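PDB 4OPE: Nrps/pks from Streptomyces albus, which probably serves, as ketosynthase domain KS7 of OzmH in the AT-less oxazolomycin assembly line, in decarboxylative condensation that lengthens a polyketide chain. Local coordinates for residues A[386-389]-A[390-393]; A[172-175]-A[176-180]. One frame throughout, in Å; residues are numbered along the deposited sequence.

Followed from the N terminus, the chain first meets contact 2 (172-180), where strand 169-173 passes through a tight turn into helix 178-192. Contact 1 (386-393) comes some two hundred residues later and closes a short turn just ahead of strand 393-395. The two lie in series, neither nested nor crossed, and are well apart, with about 28 Å between centres and about 15 Å between nearest atoms. The strands they serve are nevertheless related: 169-173 and 393-395 are the two outermost strands, within this chain, of one mixed sheet. Contact 2 is buried beside the second subunit, whereas contact 1 is partly buried and near the periphery.

Contact 1 (A[386-389]-A[390-393]); sequences LDLD and ATPF
Asp387 O accepts the backbone N of Ala390 at 3.2 Å, and one residue further on Leu388 O accepts that of Thr391 at 2.6 Å. Two overlapping four-residue turns, each closed by an i to i+3 bond, thus wind the chain through a short 3-10 segment. The winding starts after Asp387, whose backbone lies in the left-handed helical region.

The side chain that exploits this geometry is Thr391. Its hydroxyl lies between the backbone N and the carbonyl carbon (chi1 82°), which brings OG1 back over the turn, where it donates to the same Leu388 O that receives its own N-H. OG1 also accepts the backbone N of Phe393 at 3.1 Å in a fairly straight bond (159°), the signature of an ST turn. The hydroxyl thus joins a carbonyl of the 3-10 turn to the first N-H of strand 393-395, an outermost strand of the sheet within this chain. Pro392 already pairs by its backbone with Ile340, and Thr391 O holds the side chain of Arg394.

Around this polar core the apolar groups close in. Leu388 and Phe393 cross at about a right angle, the branch CD2 of Leu388 lying 3.8 Å from CB of Phe393, while the same methyl passes 3.6 Å from OG1 of Thr391. Helix 318-329 covers this side, with Ile323 against Leu388, Val327 against Thr391 and Leu326 against Phe393. On the exposed side, the carboxylate of Asp387 swings anti to the backbone N (chi1 -162°) and brings OD2 within 3.4 Å of CB of Ala390.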
loop_
_atom_site.group_PDB
_atom_site.type_symbol
_atom_site.label_atom_id
_atom_site.label_comp_id
_atom_site.label_asym_id
_atom_site.label_seq_id
_atom_site.Cartn_x
_atom_site.Cartn_y
_atom_site.Cartn_z
ATOM N N LEU A 386 -25.570 10.750 20.771
ATOM C CA LEU A 386 -24.151 10.540 21.146
ATOM C C LEU A 386 -23.955 10.555 22.635
ATOM O O LEU A 386 -23.026 9.898 23.151
ATOM C CB LEU A 386 -23.271 11.655 20.628
ATOM C CG LEU A 386 -23.343 12.009 19.161
ATOM C CD1 LEU A 386 -22.600 13.313 18.965
ATOM C CD2 LEU A 386 -22.772 10.879 18.321
ATOM N N ASP A 387 -24.782 11.387 23.289
ATOM C CA ASP A 387 -24.714 11.624 24.728
ATOM C C ASP A 387 -23.352 12.173 25.158
ATOM O O ASP A 387 -22.778 11.726 26.149
ATOM C CB ASP A 387 -25.050 10.329 25.496
ATOM C CG ASP A 387 -25.426 10.589 26.962
ATOM O OD1 ASP A 387 -26.044 11.652 27.257
ATOM O OD2 ASP A 387 -25.090 9.718 27.807
ATOM N N LEU A 388 -22.853 13.153 24.402
ATOM C CA LEU A 388 -21.527 13.740 24.639
ATOM C C LEU A 388 -21.265 14.229 26.048
ATOM O O LEU A 388 -20.133 14.184 26.534
ATOM C CB LEU A 388 -21.330 14.936 23.736
ATOM C CG LEU A 388 -20.723 14.645 22.374
ATOM C CD1 LEU A 388 -20.462 15.976 21.697
ATOM C CD2 LEU A 388 -19.449 13.828 22.478
ATOM N N ASP A 389 -22.328 14.688 26.694
ATOM C CA ASP A 389 -22.238 15.450 27.928
ATOM C C ASP A 389 -21.817 14.542 29.062
ATOM O O ASP A 389 -21.199 14.984 30.036
ATOM C CB ASP A 389 -23.590 16.119 28.200
ATOM C CG ASP A 389 -24.298 16.568 26.894
ATOM O OD1 ASP A 389 -24.761 15.678 26.126
ATOM O OD2 ASP A 389 -24.358 17.792 26.622
ATOM N N ALA A 390 -22.113 13.254 28.890
ATOM C CA ALA A 390 -21.571 12.190 29.751
ATOM C C ALA A 390 -20.071 11.910 29.516
ATOM O O ALA A 390 -19.435 11.125 30.241
ATOM C CB ALA A 390 -22.368 10.919 29.517
ATOM N N THR A 391 -19.528 12.548 28.482
ATOM C CA THR A 391 -18.149 12.359 28.072
ATOM C C THR A 391 -17.392 13.669 28.244
ATOM O O THR A 391 -17.995 14.740 28.467
ATOM C CB THR A 391 -18.024 11.881 26.594
ATOM O OG1 THR A 391 -18.115 12.993 25.693
ATOM C CG2 THR A 391 -19.120 10.894 26.268
ATOM N N PRO A 392 -16.071 13.576 28.125
ATOM C CA PRO A 392 -15.214 14.720 28.169
ATOM C C PRO A 392 -15.325 15.645 26.953
ATOM O O PRO A 392 -14.886 16.790 27.031
ATOM C CB PRO A 392 -13.822 14.093 28.211
ATOM C CG PRO A 392 -14.038 12.759 28.802
ATOM C CD PRO A 392 -15.317 12.321 28.210
ATOM N N PHE A 393 -15.904 15.171 25.862
ATOM C CA PHE A 393 -15.766 15.841 24.577
ATOM C C PHE A 393 -16.758 16.948 24.405
ATOM O O PHE A 393 -17.874 16.802 24.750
ATOM C CB PHE A 393 -15.893 14.825 23.419
ATOM C CG PHE A 393 -14.994 13.639 23.596
ATOM C CD1 PHE A 393 -13.630 13.759 23.404
ATOM C CD2 PHE A 393 -15.494 12.441 24.037
ATOM C CE1 PHE A 393 -12.783 12.694 23.617
ATOM C CE2 PHE A 393 -14.651 11.375 24.272
ATOM C CZ PHE A 393 -13.289 11.498 24.060
#

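Contact 2 (A[172-175]-A[176-180])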
loop_
_atom_site.group_PDB
_atom_site.type_symbol
_atom_site.label_atom_id
_atom_site.label_comp_id
_atom_site.label_asym_id
_atom_site.label_seq_id
_atom_site.Cartn_x
_atom_site.Cartn_y
_atom_site.Cartn_z
ATOM N N LEU A 172 -0.310 2.604 -1.079
ATOM C CA LEU A 172 -1.116 1.692 -0.262
ATOM C C LEU A 172 -2.574 2.132 -0.164
ATOM O O LEU A 172 -2.863 3.312 -0.228
ATOM C CB LEU A 172 -0.464 1.466 1.102
ATOM C CG LEU A 172 -0.258 2.762 1.864
ATOM C CD1 LEU A 172 -1.295 2.878 2.964
ATOM C CD2 LEU A 172 1.135 2.814 2.463
ATOM N N ASP A 173 -3.476 1.161 -0.116
ATOM C CA ASP A 173 -4.897 1.398 0.035
ATOM C C ASP A 173 -5.360 0.739 1.336
ATOM O O ASP A 173 -5.255 -0.465 1.488
ATOM C CB ASP A 173 -5.624 0.806 -1.174
ATOM C CG ASP A 173 -7.121 1.096 -1.190
ATOM O OD1 ASP A 173 -7.585 1.879 -0.321
ATOM O OD2 ASP A 173 -7.824 0.520 -2.084
ATOM N N THR A 174 -5.813 1.552 2.286
ATOM C CA THR A 174 -6.707 1.099 3.366
ATOM C C THR A 174 -8.019 1.976 3.393
ATOM O O THR A 174 -8.679 2.115 4.426
ATOM C CB THR A 174 -5.983 1.082 4.751
ATOM O OG1 THR A 174 -5.651 2.415 5.207
ATOM C CG2 THR A 174 -4.693 0.259 4.693
HETATM N N MSE A 175 -8.367 2.586 2.263
HETATM C CA MSE A 175 -9.538 3.454 2.136
HETATM C C MSE A 175 -9.365 4.746 2.907
HETATM O O MSE A 175 -8.340 5.414 2.807
HETATM C CB MSE A 175 -10.825 2.699 2.501
HETATM C CG MSE A 175 -10.953 1.291 1.960
HETATM SE SE MSE A 175 -12.830 0.658 1.828
HETATM C CE MSE A 175 -12.510 -1.215 1.227
ATOM N N CYS A 176 -10.365 5.131 3.681
ATOM C CA CYS A 176 -10.379 6.406 4.392
ATOM C C CYS A 176 -9.204 6.627 5.296
ATOM O O CYS A 176 -8.867 7.758 5.562
ATOM C CB CYS A 176 -11.666 6.484 5.220
ATOM S SG CYS A 176 -13.047 5.731 4.298
ATOM N N SER A 177 -8.566 5.562 5.781
ATOM C CA SER A 177 -7.439 5.687 6.672
ATOM C C SER A 177 -6.061 5.646 5.969
ATOM O O SER A 177 -5.008 5.641 6.610
ATOM C CB SER A 177 -7.519 4.549 7.665
ATOM O OG SER A 177 -7.506 3.311 6.986
ATOM N N SER A 178 -6.060 5.602 4.663
ATOM C CA SER A 178 -4.842 5.464 3.912
ATOM C C SER A 178 -3.718 6.447 4.266
ATOM O O SER A 178 -2.578 6.034 4.497
ATOM C CB SER A 178 -5.202 5.555 2.433
ATOM O OG SER A 178 -5.879 4.379 2.037
ATOM N N SER A 179 -4.021 7.731 4.322
ATOM C CA SER A 179 -3.013 8.723 4.710
ATOM C C SER A 179 -2.342 8.463 6.046
ATOM O O SER A 179 -1.126 8.644 6.167
ATOM C CB SER A 179 -3.623 10.124 4.769
ATOM O OG SER A 179 -3.957 10.581 3.447
ATOM N N LEU A 180 -3.115 8.101 7.069
ATOM C CA LEU A 180 -2.518 7.799 8.372
ATOM C C LEU A 180 -1.867 6.438 8.355
ATOM O O LEU A 180 -0.927 6.193 9.076
ATOM C CB LEU A 180 -3.530 7.873 9.497
ATOM C CG LEU A 180 -4.266 9.191 9.638
ATOM C CD1 LEU A 180 -5.008 9.218 10.962
ATOM C CD2 LEU A 180 -3.366 10.415 9.553
#
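Ser178 reaches back from the first turn of its helix toward Thr174 and Met175, and its hydroxyl fills the crook where strand becomes helix. OG lies anti to the carbonyl carbon (chi1 -72°), a setting that lets it do two jobs: it accepts the backbone N of Thr174 at 2.8 Å and donates to Met175 O, also at 2.8 Å. Met175 O takes a second bond from the backbone N of Ser178 (2.9 Å, 162°). The hydroxyl approaches only 20° from the plane of that carbonyl. Replaced by an alanine, this serine would probably leave the N-H of Thr174 without its acceptor and the elbow less firmly tied to the helix.

Alongside, the hydroxyls of Thr174 and Ser177 face each other, with OG1 of Thr174 and OG of Ser177 hydrogen-bonded at 2.7 Å. Each has a further partner: Thr181 for the threonine and Ser427 O for the serine. On the strand side, Asp173 OD1 accepts the backbone N of Met175 at 2.8 Å, nearly along its C-O bond, forming an Asx turn. Its other oxygen, OD2, accepts the backbone N of Ala153 of the second subunit; Leu172 and Asp173 also pair antiparallel with a strand of that subunit, so the sheet continues across the interface.

Cys176 stands at the bend, its CB bond turned away from the strand residues and its side chain touching His351. A cysteine at a tight strand-to-helix turn, in the sequence DTMCSSS, is consistent with the nucleophilic elbow of thiolase-fold ketosynthases.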